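Side-chain contacts in cell division GTPase FtsZ, diverged (Clostridium botulinum C, PDB 3V3T), which is a diverged member of the tubulin/FtsZ family, combining a GTPase-type N-terminal domain with a TubZ-like C-terminal domain: residues A[22-27]-A[32-37]; A[50-55]-A[72-77]; A[161-166]-A[292-297]; A[209-214]-A[244-249]; A[216-221]-A[250-255]. The protein carries 1 engineered substitution. All coordinates share one frame; numbering follows the deposited sequence. Where two conformers were deposited one is given.

Contact 1 (A[22-27]-A[32-37]); sequences TLLGIC and ALFINT
Leu24 and Ala32 bring the two backbones closest, with 8.7 Å between Leu24 CA and Ala32 CA, a spacing that leaves the meeting entirely to side chains. Residues 22-26 are the end of helix 14-26, and Cys27 follows it, while 32-37 run along strand 31-36, so the pair illustrates how the helix of a beta-alpha-beta unit hands the chain on to its second strand. The turn closes on Leu23 O, which accepts from both Ile26 N (2.9 Å) and Cys27 N (3.0 Å).

One methyl group does nearly all the work. Leu24 points toward the strand and its CG stands anti to the carbonyl carbon (chi1 -70°), which carries CD1 forward to two partners. Leu24 CD1 lies 3.9 Å from Ala32 CB and 3.8 Å from Phe34 CZ. At the ring, Leu24 CD1 arrives at the edge, in the ring plane, and not over a face. Phe34 reaches back from the opposite direction, bringing the far end of its ring to the leucine. The same ring also packs on Pro11, Leu45 and Ala48, and the Phe34 backbone is hydrogen-bonded to His50 and Tyr52.

Chemically the contact is wholly apolar: it rests on the burial of a few carbon atoms and has no directional bond, with Leu24 CD1 shared between a methyl group and a ring edge.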
# COMPACT_ATOMS: atom_id res chain seq x y z
N THR A 22 -1.97 1.71 13.04
CA THR A 22 -1.04 0.64 13.41
C THR A 22 0.39 1.01 13.05
O THR A 22 1.30 0.86 13.87
CB THR A 22 -1.42 -0.69 12.73
OG1 THR A 22 -2.65 -1.16 13.28
CG2 THR A 22 -0.34 -1.75 12.95
N LEU A 23 0.61 1.49 11.83
CA LEU A 23 1.94 1.92 11.43
C LEU A 23 2.54 2.96 12.39
O LEU A 23 3.69 2.84 12.82
CB LEU A 23 1.93 2.46 9.99
CG LEU A 23 3.24 3.09 9.49
CD1 LEU A 23 4.43 2.15 9.69
CD2 LEU A 23 3.10 3.51 8.02
N LEU A 24 1.75 3.97 12.75
CA LEU A 24 2.24 5.03 13.62
C LEU A 24 2.60 4.50 15.02
O LEU A 24 3.44 5.08 15.71
CB LEU A 24 1.24 6.19 13.70
CG LEU A 24 1.09 7.04 12.43
CD1 LEU A 24 -0.07 8.03 12.57
CD2 LEU A 24 2.39 7.78 12.14
N GLY A 25 1.97 3.40 15.43
CA GLY A 25 2.27 2.78 16.71
C GLY A 25 3.64 2.10 16.69
O GLY A 25 4.27 1.92 17.73
N ILE A 26 4.10 1.74 15.50
CA ILE A 26 5.42 1.13 15.33
C ILE A 26 6.47 2.22 15.17
O ILE A 26 7.60 2.09 15.63
CB ILE A 26 5.44 0.18 14.10
CG1 ILE A 26 4.66 -1.11 14.40
CG2 ILE A 26 6.86 -0.19 13.71
CD1 ILE A 26 4.59 -2.07 13.22
N CYS A 27 6.09 3.30 14.49
CA CYS A 27 6.98 4.43 14.29
C CYS A 27 6.15 5.67 13.96
O CYS A 27 5.38 5.66 13.00
CB CYS A 27 7.96 4.15 13.16
SG CYS A 27 9.09 5.53 12.83
N ALA A 32 0.32 12.03 8.93
CA ALA A 32 -0.95 11.40 8.61
C ALA A 32 -2.11 12.35 8.85
O ALA A 32 -2.12 13.08 9.83
CB ALA A 32 -1.15 10.11 9.45
N LEU A 33 -3.07 12.33 7.94
CA LEU A 33 -4.34 13.02 8.12
C LEU A 33 -5.42 11.96 7.96
O LEU A 33 -5.67 11.47 6.86
CB LEU A 33 -4.53 14.09 7.05
CG LEU A 33 -5.88 14.81 7.12
CD1 LEU A 33 -5.97 15.67 8.38
CD2 LEU A 33 -6.11 15.67 5.89
N PHE A 34 -6.05 11.57 9.07
CA PHE A 34 -7.07 10.54 8.98
C PHE A 34 -8.39 11.15 8.53
O PHE A 34 -8.87 12.11 9.13
CB PHE A 34 -7.25 9.83 10.30
CG PHE A 34 -6.02 9.08 10.76
CD1 PHE A 34 -6.00 7.69 10.75
CD2 PHE A 34 -4.92 9.76 11.25
CE1 PHE A 34 -4.90 7.01 11.21
CE2 PHE A 34 -3.82 9.08 11.70
CZ PHE A 34 -3.80 7.70 11.68
N ILE A 35 -8.96 10.59 7.48
CA ILE A 35 -10.17 11.14 6.90
C ILE A 35 -11.28 10.12 7.01
O ILE A 35 -11.07 8.93 6.72
CB ILE A 35 -9.93 11.46 5.41
CG1 ILE A 35 -8.92 12.61 5.28
CG2 ILE A 35 -11.23 11.79 4.71
CD1 ILE A 35 -8.00 12.49 4.07
N ASN A 36 -12.46 10.56 7.43
CA ASN A 36 -13.56 9.63 7.64
C ASN A 36 -14.93 10.31 7.74
O ASN A 36 -15.04 11.45 8.18
CB ASN A 36 -13.30 8.81 8.92
CG ASN A 36 -13.91 7.41 8.87
OD1 ASN A 36 -14.94 7.18 8.23
ND2 ASN A 36 -13.27 6.47 9.55
N THR A 37 -15.97 9.59 7.32
CA THR A 37 -17.35 10.01 7.55
C THR A 37 -17.77 9.73 9.00
O THR A 37 -18.65 10.40 9.53
CB THR A 37 -18.33 9.31 6.59
OG1 THR A 37 -18.05 7.90 6.56
CG2 THR A 37 -18.18 9.86 5.19

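Contact 2 (A[50-55]-A[72-77]); sequences HTYHIP and QTYYKQ
Pro55 sets CD over one face of the Tyr74 ring. Pro55 CD lies 4.2 Å from the centroid of the Tyr74 ring and just 10° from its normal, a CH-pi contact, and Pro55 CG comes within 3.7 Å of Tyr74 CZ. The second tyrosine, Tyr52, crosses Tyr74 at about a right angle, and its hydroxyl leads: Tyr52 OH lies 3.4 Å from Tyr74 CD1. With CG anti to the backbone N (chi1 -178°), Tyr52 extends straight from its strand toward the helix start. There Tyr52 OH also gives a weak hydrogen bond to Gln77 OE1, 3.4 Å long, the amide oxygen lying near the plane of the phenol ring and the amide plane turned 60° from it.

The cluster lies at the surface, where strand 51-53, an edge strand of the sheet within this chain, faces the beginning of helix 75-85. Farther along that helix, Ile78 and Gln81 also pack against Tyr52, while backbone bonds to Asn36 tie Tyr52 and Ile54 to the neighbouring strand 31-36.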
# COMPACT_ATOMS: atom_id res chain seq x y z
N HIS A 50 -3.76 14.29 13.52
CA HIS A 50 -4.60 15.10 12.65
C HIS A 50 -5.74 14.29 12.03
O HIS A 50 -5.51 13.24 11.43
CB HIS A 50 -3.76 15.74 11.56
CG HIS A 50 -2.53 16.42 12.08
ND1 HIS A 50 -1.29 15.83 12.06
CD2 HIS A 50 -2.37 17.62 12.68
CE1 HIS A 50 -0.41 16.64 12.61
NE2 HIS A 50 -1.04 17.74 12.99
N THR A 51 -6.96 14.79 12.16
CA THR A 51 -8.13 14.13 11.62
C THR A 51 -9.00 15.11 10.83
O THR A 51 -8.96 16.32 11.06
CB THR A 51 -9.01 13.52 12.73
OG1 THR A 51 -9.42 14.55 13.63
CG2 THR A 51 -8.23 12.49 13.51
N TYR A 52 -9.77 14.58 9.89
CA TYR A 52 -10.74 15.38 9.17
C TYR A 52 -12.03 14.61 9.03
O TYR A 52 -12.10 13.61 8.29
CB TYR A 52 -10.22 15.77 7.79
CG TYR A 52 -11.19 16.66 7.04
CD1 TYR A 52 -11.25 18.03 7.28
CD2 TYR A 52 -12.06 16.12 6.10
CE1 TYR A 52 -12.14 18.83 6.60
CE2 TYR A 52 -12.95 16.92 5.42
CZ TYR A 52 -12.99 18.27 5.67
OH TYR A 52 -13.88 19.07 4.99
N HIS A 53 -13.06 15.07 9.73
CA HIS A 53 -14.37 14.45 9.69
C HIS A 53 -15.17 15.01 8.53
O HIS A 53 -15.27 16.23 8.38
CB HIS A 53 -15.12 14.73 10.99
CG HIS A 53 -16.46 14.07 11.07
ND1 HIS A 53 -17.64 14.75 10.86
CD2 HIS A 53 -16.81 12.79 11.34
CE1 HIS A 53 -18.66 13.93 11.00
NE2 HIS A 53 -18.18 12.73 11.29
N ILE A 54 -15.73 14.14 7.71
CA ILE A 54 -16.63 14.60 6.66
C ILE A 54 -18.08 14.69 7.16
O ILE A 54 -18.68 13.69 7.56
CB ILE A 54 -16.56 13.72 5.42
CG1 ILE A 54 -15.12 13.68 4.90
CG2 ILE A 54 -17.52 14.24 4.36
CD1 ILE A 54 -14.94 12.77 3.74
N PRO A 55 -18.65 15.91 7.12
CA PRO A 55 -20.01 16.18 7.60
C PRO A 55 -21.04 15.16 7.10
O PRO A 55 -22.15 15.12 7.65
CB PRO A 55 -20.31 17.56 7.03
CG PRO A 55 -18.97 18.21 6.94
CD PRO A 55 -18.01 17.12 6.58
N GLN A 72 -18.44 14.78 -1.89
CA GLN A 72 -18.19 15.44 -3.17
C GLN A 72 -17.85 16.92 -3.04
O GLN A 72 -16.82 17.38 -3.53
CB GLN A 72 -19.38 15.25 -4.12
CG GLN A 72 -19.47 13.85 -4.70
CD GLN A 72 -20.78 13.62 -5.44
OE1 GLN A 72 -21.78 14.29 -5.19
NE2 GLN A 72 -20.78 12.66 -6.36
N THR A 73 -18.71 17.67 -2.36
CA THR A 73 -18.49 19.11 -2.19
C THR A 73 -17.22 19.42 -1.39
O THR A 73 -16.74 20.55 -1.40
CB THR A 73 -19.70 19.80 -1.53
OG1 THR A 73 -20.07 19.11 -0.34
CG2 THR A 73 -20.88 19.81 -2.48
N TYR A 74 -16.67 18.40 -0.72
CA TYR A 74 -15.53 18.60 0.18
C TYR A 74 -14.19 18.05 -0.32
O TYR A 74 -13.18 18.15 0.38
CB TYR A 74 -15.85 18.00 1.56
CG TYR A 74 -16.97 18.70 2.31
CD1 TYR A 74 -16.70 19.75 3.19
CD2 TYR A 74 -18.30 18.32 2.13
CE1 TYR A 74 -17.72 20.39 3.87
CE2 TYR A 74 -19.32 18.96 2.81
CZ TYR A 74 -19.03 19.99 3.67
OH TYR A 74 -20.03 20.64 4.35
N TYR A 75 -14.15 17.48 -1.52
CA TYR A 75 -12.90 16.91 -2.03
C TYR A 75 -11.76 17.91 -1.98
O TYR A 75 -10.63 17.56 -1.64
CB TYR A 75 -13.06 16.39 -3.47
CG TYR A 75 -13.92 15.15 -3.59
CD1 TYR A 75 -14.19 14.36 -2.48
CD2 TYR A 75 -14.45 14.78 -4.82
CE1 TYR A 75 -14.97 13.22 -2.60
CE2 TYR A 75 -15.23 13.64 -4.94
CZ TYR A 75 -15.48 12.87 -3.83
OH TYR A 75 -16.26 11.74 -3.96
N LYS A 76 -12.06 19.16 -2.30
CA LYS A 76 -11.04 20.21 -2.36
C LYS A 76 -10.64 20.72 -0.98
O LYS A 76 -9.48 21.08 -0.77
CB LYS A 76 -11.51 21.36 -3.25
CG LYS A 76 -11.69 20.97 -4.72
CD LYS A 76 -11.91 22.18 -5.61
CE LYS A 76 -10.62 22.96 -5.82
NZ LYS A 76 -10.84 24.17 -6.66
N GLN A 77 -11.58 20.76 -0.05
CA GLN A 77 -11.22 21.06 1.33
C GLN A 77 -10.31 19.95 1.86
O GLN A 77 -9.30 20.22 2.51
CB GLN A 77 -12.45 21.18 2.23
CG GLN A 77 -13.27 22.44 2.01
CD GLN A 77 -13.95 22.91 3.28
OE1 GLN A 77 -13.65 22.42 4.38
NE2 GLN A 77 -14.88 23.86 3.15

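Contact 3 (A[161-166]-A[292-297]); sequences IYLLDN and TTVQMM
Leu163 and Val294 meet methyl to methyl, Leu163 CD2 resting 3.7 Å from Val294 CG2, and their conformations explain which branches are used. Leu163 carries CG anti to its backbone N (chi1 -167°), which sends the side chain out from strand 160-165 toward helix 291-306, and chi2 of 54° leaves CD2 extended, roughly anti to CA, as the leading branch. On the helix, Val294 places CG1 anti to the backbone N and CG2 beside it (chi1 170°), leaving CG2 as the branch that meets the leucine. The two side chains cross at about a right angle.

Two residues on along the strand, Asp165 comes opposite Thr293 in a looser approach. Asp165 OD2 is 4.2 Å from Thr293 CG2, a carboxylate oxygen opposite a methyl group. Asp165 OD1 and Thr293 OG1 are both engaged elsewhere: Asp165 OD1 accepts from the backbone N of Asn167, and Thr293 OG1 is hydrogen-bonded to Glu239 O. The threonine hydroxyl is thus drawn away to the main chain, and its methyl is what faces the aspartate. Trp146 of helix 136-152, Ala238 and Gln290 pack round Leu163 as well.

What joins the strand to helix 291-306, the last one modelled, is here therefore dispersion and burial, while Asp165 OD1 and Thr293 OG1 bond to main-chain groups outside the contact and add little directional hold across the interface.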
# COMPACT_ATOMS: atom_id res chain seq x y z
N ILE A 161 1.50 1.56 -6.17
CA ILE A 161 0.36 0.82 -5.62
C ILE A 161 0.89 -0.26 -4.67
O ILE A 161 1.78 -1.02 -5.05
CB ILE A 161 -0.46 0.13 -6.75
CG1 ILE A 161 -1.18 1.17 -7.61
CG2 ILE A 161 -1.47 -0.86 -6.18
CD1 ILE A 161 -1.84 0.58 -8.86
N TYR A 162 0.36 -0.31 -3.45
CA TYR A 162 0.69 -1.39 -2.53
C TYR A 162 -0.61 -2.14 -2.33
O TYR A 162 -1.49 -1.68 -1.60
CB TYR A 162 1.19 -0.85 -1.18
CG TYR A 162 2.42 0.05 -1.25
CD1 TYR A 162 3.67 -0.42 -0.87
CD2 TYR A 162 2.32 1.38 -1.68
CE1 TYR A 162 4.79 0.39 -0.92
CE2 TYR A 162 3.46 2.21 -1.74
CZ TYR A 162 4.68 1.70 -1.35
OH TYR A 162 5.81 2.47 -1.38
N LEU A 163 -0.76 -3.28 -3.00
CA LEU A 163 -2.04 -3.98 -3.03
C LEU A 163 -1.97 -5.16 -2.08
O LEU A 163 -1.21 -6.11 -2.31
CB LEU A 163 -2.33 -4.47 -4.46
CG LEU A 163 -3.77 -4.95 -4.71
CD1 LEU A 163 -4.74 -3.84 -4.30
CD2 LEU A 163 -4.02 -5.36 -6.18
N LEU A 164 -2.78 -5.08 -1.03
CA LEU A 164 -2.82 -6.10 0.03
C LEU A 164 -4.02 -7.03 -0.13
O LEU A 164 -5.05 -6.62 -0.68
CB LEU A 164 -2.85 -5.44 1.42
CG LEU A 164 -1.77 -4.40 1.72
CD1 LEU A 164 -1.88 -3.88 3.14
CD2 LEU A 164 -0.39 -5.00 1.49
N ASP A 165 -3.90 -8.25 0.37
CA ASP A 165 -4.93 -9.26 0.18
C ASP A 165 -5.37 -9.92 1.50
O ASP A 165 -4.64 -10.74 2.07
CB ASP A 165 -4.42 -10.32 -0.80
CG ASP A 165 -5.47 -11.37 -1.15
OD1 ASP A 165 -6.56 -11.39 -0.52
OD2 ASP A 165 -5.21 -12.18 -2.07
N ASN A 166 -6.56 -9.57 1.97
CA ASN A 166 -7.08 -10.13 3.21
C ASN A 166 -7.23 -11.65 3.18
O ASN A 166 -7.39 -12.26 4.23
CB ASN A 166 -8.43 -9.52 3.57
CG ASN A 166 -8.31 -8.32 4.47
OD1 ASN A 166 -7.25 -8.07 5.06
ND2 ASN A 166 -9.39 -7.56 4.58
N THR A 292 -5.02 -9.81 -12.60
CA THR A 292 -5.50 -11.18 -12.46
C THR A 292 -6.04 -11.48 -11.05
O THR A 292 -7.13 -11.99 -10.91
CB THR A 292 -4.38 -12.20 -12.79
OG1 THR A 292 -3.78 -11.83 -14.03
CG2 THR A 292 -4.95 -13.62 -12.92
N THR A 293 -5.26 -11.15 -10.02
CA THR A 293 -5.72 -11.41 -8.67
C THR A 293 -6.98 -10.63 -8.37
O THR A 293 -7.90 -11.15 -7.73
CB THR A 293 -4.68 -11.01 -7.63
OG1 THR A 293 -3.47 -11.71 -7.88
CG2 THR A 293 -5.19 -11.35 -6.22
N VAL A 294 -7.03 -9.37 -8.82
CA VAL A 294 -8.20 -8.53 -8.56
C VAL A 294 -9.41 -9.09 -9.29
O VAL A 294 -10.50 -9.14 -8.75
CB VAL A 294 -7.97 -7.07 -9.02
CG1 VAL A 294 -9.27 -6.30 -8.95
CG2 VAL A 294 -6.92 -6.39 -8.16
N GLN A 295 -9.21 -9.50 -10.54
CA GLN A 295 -10.32 -9.96 -11.36
C GLN A 295 -10.97 -11.24 -10.84
O GLN A 295 -12.10 -11.55 -11.20
CB GLN A 295 -9.89 -10.12 -12.82
CG GLN A 295 -9.68 -8.79 -13.54
CD GLN A 295 -9.02 -8.94 -14.91
OE1 GLN A 295 -8.15 -8.14 -15.29
NE2 GLN A 295 -9.43 -9.96 -15.66
N MET A 296 -10.27 -11.97 -9.97
CA MET A 296 -10.85 -13.17 -9.39
C MET A 296 -12.11 -12.82 -8.60
O MET A 296 -13.04 -13.62 -8.50
CB MET A 296 -9.85 -13.88 -8.48
CG MET A 296 -8.64 -14.41 -9.21
SD MET A 296 -7.77 -15.67 -8.25
CE MET A 296 -8.78 -17.11 -8.65
N MET A 297 -12.15 -11.61 -8.05
CA MET A 297 -13.33 -11.18 -7.30
C MET A 297 -14.60 -11.28 -8.15
O MET A 297 -15.68 -11.52 -7.62
CB MET A 297 -13.14 -9.77 -6.76
CG MET A 297 -12.08 -9.67 -5.68
SD MET A 297 -12.00 -8.01 -4.95
CE MET A 297 -11.71 -6.98 -6.38

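Contact 4 (A[209-214]-A[244-249]); sequences MKKSNV and TCEFMG
Met209, in the loop leading into strand 211-217, and Phe247, at the start of strand 247-252, make a Met-aromatic contact within the TubZ-like C-terminal family region, at a classic beta bulge in which Glu246 and Phe247 both face Thr285. The methyl does the close touching. Met209 CE sits over the middle of the Phe247 ring, 3.4 Å from its centroid and 15° off the normal, a tight CH-pi contact. The sulfur stands farther back above the same ring, with 5.1 Å from Met209 SD to the centroid. Bends at chi2 and chi3 (62° each) curl the methionine so that its terminal methyl comes down on the ring.

Glu246 CB and CG lie alongside the thioether, close to both SD and CE. Glu246 CB is 3.6 Å from Met209 SD, so a charged residue contributes carbon to the packing. Its carboxylate belongs to a looser electrostatic group: Glu246 OE2 has a long, weak ion pair with Arg269, and Lys211 likewise has one with Glu288.

Farther out, the framework is strand 281-287, which runs between strands 211-217 and 247-252 and is antiparallel to both. Thr285 on it packs against Met209, and its OG1 is hydrogen-bonded to Phe247 O, tying the aromatic residue to the intervening strand. Lys211 NZ stops 4.1 Å from Glu246 OE1, where some attraction is likely, though beyond a salt bridge.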
# COMPACT_ATOMS: atom_id res chain seq x y z
N MET A 209 8.77 5.06 -7.51
CA MET A 209 8.55 4.22 -8.68
C MET A 209 7.06 3.89 -8.81
O MET A 209 6.41 3.55 -7.83
CB MET A 209 9.35 2.92 -8.59
CG MET A 209 9.02 1.92 -9.69
SD MET A 209 9.39 2.54 -11.35
CE MET A 209 11.15 2.79 -11.27
N LYS A 210 6.54 3.99 -10.02
CA LYS A 210 5.12 3.83 -10.25
C LYS A 210 4.75 2.37 -10.49
O LYS A 210 5.62 1.53 -10.70
CB LYS A 210 4.66 4.67 -11.43
CG LYS A 210 5.14 6.10 -11.40
CD LYS A 210 4.68 6.81 -10.15
CE LYS A 210 5.10 8.27 -10.22
NZ LYS A 210 5.08 8.75 -11.64
N LYS A 211 3.45 2.10 -10.46
CA LYS A 211 2.92 0.75 -10.54
C LYS A 211 3.10 0.07 -9.20
O LYS A 211 3.14 0.72 -8.14
CB LYS A 211 3.60 -0.04 -11.66
CG LYS A 211 3.21 0.50 -13.05
CD LYS A 211 4.37 0.45 -14.04
CE LYS A 211 4.49 -0.89 -14.72
NZ LYS A 211 5.74 -0.94 -15.55
N SER A 212 3.23 -1.25 -9.24
CA SER A 212 3.07 -2.03 -8.03
C SER A 212 4.36 -2.34 -7.31
O SER A 212 5.37 -2.70 -7.90
CB SER A 212 2.29 -3.31 -8.32
OG SER A 212 1.01 -3.21 -7.75
N ASN A 213 4.28 -2.20 -6.00
CA ASN A 213 5.40 -2.47 -5.15
C ASN A 213 5.07 -3.67 -4.24
O ASN A 213 3.94 -3.84 -3.78
CB ASN A 213 5.78 -1.19 -4.37
CG ASN A 213 6.29 -0.06 -5.30
OD1 ASN A 213 6.20 -0.13 -6.54
ND2 ASN A 213 6.82 1.00 -4.68
N VAL A 214 6.06 -4.54 -4.02
CA VAL A 214 5.89 -5.67 -3.10
C VAL A 214 7.13 -5.73 -2.17
O VAL A 214 8.26 -5.58 -2.61
CB VAL A 214 5.68 -7.01 -3.86
CG1 VAL A 214 5.88 -8.20 -2.93
CG2 VAL A 214 4.29 -7.05 -4.47
N THR A 244 8.92 -9.47 -14.11
CA THR A 244 9.82 -8.33 -14.19
C THR A 244 9.38 -7.26 -13.21
O THR A 244 8.19 -7.11 -12.94
CB THR A 244 9.83 -7.70 -15.59
OG1 THR A 244 8.54 -7.16 -15.88
CG2 THR A 244 10.19 -8.74 -16.64
N CYS A 245 10.36 -6.53 -12.68
CA CYS A 245 10.06 -5.30 -11.97
C CYS A 245 10.99 -4.22 -12.48
O CYS A 245 11.81 -4.46 -13.36
CB CYS A 245 10.17 -5.47 -10.46
SG CYS A 245 11.78 -5.99 -9.90
N GLU A 246 10.87 -3.03 -11.92
CA GLU A 246 11.64 -1.90 -12.41
C GLU A 246 12.89 -1.70 -11.54
O GLU A 246 14.00 -1.95 -11.98
CB GLU A 246 10.75 -0.65 -12.44
CG GLU A 246 10.80 0.13 -13.75
CD GLU A 246 10.51 -0.72 -14.98
OE1 GLU A 246 9.70 -1.66 -14.89
OE2 GLU A 246 11.10 -0.44 -16.04
N PHE A 247 12.71 -1.25 -10.30
CA PHE A 247 13.82 -1.14 -9.37
C PHE A 247 13.63 -2.15 -8.24
O PHE A 247 12.52 -2.32 -7.74
CB PHE A 247 13.91 0.25 -8.75
CG PHE A 247 14.17 1.35 -9.73
CD1 PHE A 247 14.66 1.08 -10.99
CD2 PHE A 247 13.93 2.67 -9.38
CE1 PHE A 247 14.91 2.10 -11.89
CE2 PHE A 247 14.18 3.69 -10.27
CZ PHE A 247 14.67 3.41 -11.53
N MET A 248 14.71 -2.81 -7.85
CA MET A 248 14.68 -3.74 -6.73
C MET A 248 15.64 -3.29 -5.64
O MET A 248 16.76 -2.87 -5.93
CB MET A 248 15.04 -5.14 -7.21
CG MET A 248 15.03 -6.17 -6.12
SD MET A 248 15.40 -7.83 -6.78
CE MET A 248 13.91 -8.17 -7.67
N GLY A 249 15.19 -3.34 -4.40
CA GLY A 249 16.04 -3.02 -3.27
C GLY A 249 16.30 -4.27 -2.44
O GLY A 249 15.37 -5.02 -2.12

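Contact 5 (A[216-221]-A[250-255]); sequences LEFDDK and ISTTRV
Thr252 OG1 donates a 2.8 Å hydrogen bond to Arg254 O, and the hydroxyl meets that oxygen nearly end-on, with a C=O...donor angle of 166°. The bond spans the turn of chain that follows strand 247-252 and fixes the rotation of the threonine: OG1 lies between the backbone N and the carbonyl carbon (chi1 54°), and CG2, beside the N, is left to meet Phe218. That contact is slack and oblique to the ring, 4.0 Å from Thr252 CG2 to Phe218 CZ.

Both segments take in the ends of strands 211-217 and 247-252, which run the same way with antiparallel strand 281-287 between them and are linked along the chain through helix 224-233. Asn280, just before the middle strand, packs against Phe218, Asp220 and Thr252. Ile224 and Leu228 of the helix also press on the phenylalanine.

Beyond the strands, Asp219 OD1 accepts from Lys221 N in an Asx turn, although the short bond is doubtful because two conformers of Asp219 were deposited and Lys221 is poorly ordered. Asp220, the next residue, points toward the facing loop. There Asp220 OD2 approaches the edge of the Arg254 guanidinium in a long and doubtful salt bridge, seen in one of two conformers, with 3.8 Å from Asp220 OD2 to Arg254 NH2 and the two planes tilted by 51°.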
# COMPACT_ATOMS: atom_id res chain seq x y z
N LEU A 216 9.18 -8.04 0.64
CA LEU A 216 9.34 -9.41 1.15
C LEU A 216 10.42 -9.50 2.21
O LEU A 216 11.48 -8.92 2.07
CB LEU A 216 9.72 -10.37 0.03
CG LEU A 216 8.77 -10.44 -1.17
CD1 LEU A 216 9.42 -11.20 -2.32
CD2 LEU A 216 7.45 -11.09 -0.77
N GLU A 217 10.14 -10.24 3.28
CA GLU A 217 11.19 -10.62 4.21
C GLU A 217 11.34 -12.15 4.27
O GLU A 217 10.35 -12.88 4.23
CB GLU A 217 10.97 -9.98 5.58
CG GLU A 217 11.21 -8.47 5.57
CD GLU A 217 10.98 -7.80 6.91
OE1 GLU A 217 10.71 -8.51 7.89
OE2 GLU A 217 11.08 -6.56 6.98
N PHE A 218 12.58 -12.62 4.34
CA PHE A 218 12.84 -14.04 4.29
C PHE A 218 13.83 -14.51 5.33
O PHE A 218 14.62 -13.72 5.86
CB PHE A 218 13.29 -14.47 2.89
CG PHE A 218 14.61 -13.88 2.47
CD1 PHE A 218 15.78 -14.62 2.61
CD2 PHE A 218 14.68 -12.62 1.90
CE1 PHE A 218 17.01 -14.09 2.21
CE2 PHE A 218 15.88 -12.08 1.50
CZ PHE A 218 17.06 -12.82 1.65
N ASP A 219 13.78 -15.82 5.59
CA ASP A 219 14.58 -16.45 6.63
C ASP A 219 16.07 -16.49 6.30
O ASP A 219 16.45 -16.90 5.20
CB ASP A 219 14.08 -17.88 6.85
CG ASP A 219 14.74 -18.56 8.03
OD1 ASP A 219 15.74 -18.02 8.53
OD2 ASP A 219 14.25 -19.63 8.44
N ASP A 220 16.89 -16.07 7.26
CA ASP A 220 18.34 -16.09 7.10
C ASP A 220 18.84 -17.53 7.01
O ASP A 220 19.97 -17.78 6.61
CB ASP A 220 19.02 -15.39 8.28
CG ASP A 220 18.73 -16.06 9.61
OD1 ASP A 220 17.57 -16.47 9.84
OD2 ASP A 220 19.67 -16.20 10.43
N LYS A 221 17.97 -18.48 7.37
CA LYS A 221 18.36 -19.89 7.48
C LYS A 221 18.48 -20.67 6.17
O LYS A 221 19.59 -20.90 5.68
CB LYS A 221 17.40 -20.62 8.43
CG LYS A 221 17.43 -20.10 9.86
CD LYS A 221 16.57 -20.97 10.76
CE LYS A 221 16.92 -20.74 12.23
NZ LYS A 221 16.45 -21.86 13.09
N ILE A 250 17.57 -4.50 -2.10
CA ILE A 250 17.95 -5.69 -1.37
C ILE A 250 18.81 -5.33 -0.17
O ILE A 250 19.90 -4.78 -0.33
CB ILE A 250 18.74 -6.66 -2.28
CG1 ILE A 250 17.86 -7.15 -3.43
CG2 ILE A 250 19.27 -7.86 -1.49
CD1 ILE A 250 18.63 -7.88 -4.50
N SER A 251 18.33 -5.63 1.03
CA SER A 251 19.14 -5.45 2.23
C SER A 251 19.15 -6.74 3.07
O SER A 251 18.10 -7.19 3.55
CB SER A 251 18.65 -4.27 3.06
OG SER A 251 19.43 -4.12 4.24
N THR A 252 20.33 -7.30 3.26
CA THR A 252 20.48 -8.62 3.85
C THR A 252 21.55 -8.67 4.93
O THR A 252 22.52 -7.91 4.89
CB THR A 252 20.83 -9.64 2.76
OG1 THR A 252 21.99 -9.17 2.05
CG2 THR A 252 19.67 -9.76 1.77
N THR A 253 21.38 -9.57 5.89
CA THR A 253 22.33 -9.70 6.99
C THR A 253 23.69 -10.24 6.55
O THR A 253 24.71 -9.93 7.16
CB THR A 253 21.78 -10.59 8.12
OG1 THR A 253 21.32 -11.83 7.57
CG2 THR A 253 20.63 -9.89 8.82
N ARG A 254 23.69 -11.06 5.50
CA ARG A 254 24.94 -11.61 4.97
C ARG A 254 25.04 -11.34 3.47
O ARG A 254 24.12 -10.81 2.87
CB ARG A 254 25.02 -13.12 5.21
CG ARG A 254 24.19 -13.63 6.38
CD ARG A 254 24.44 -15.12 6.61
NE ARG A 254 23.65 -15.66 7.71
CZ ARG A 254 23.96 -16.76 8.39
NH1 ARG A 254 25.05 -17.44 8.08
NH2 ARG A 254 23.18 -17.18 9.38
N VAL A 255 26.18 -11.71 2.89
CA VAL A 255 26.32 -11.71 1.44
C VAL A 255 25.33 -12.71 0.89
O VAL A 255 25.19 -13.81 1.43
CB VAL A 255 27.73 -12.17 1.02
CG1 VAL A 255 27.76 -12.57 -0.46
CG2 VAL A 255 28.76 -11.09 1.31

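Overall arrangement
All five contacts hang on one mixed sheet. Contacts 1 and 2 lie at one end of it: their centres are 16 Å apart and the neighbouring strands 31-36 and 51-53 are joined by backbone bonds, including Asn36 O to Ile54 N at 2.8 Å. Contacts 3 and 4 repeat this relation through strands 160-165 and 211-217, with Ile161 N 2.7 Å from Lys211 O. Contacts 4 and 5 follow the same two strands to opposite ends, 18 Å between centres, and both lie inside the loop that contact 3 closes. Contacts 2 and 5 are farthest apart, at about 42 Å between centres, spanning the GTPase-type and C-terminal family regions.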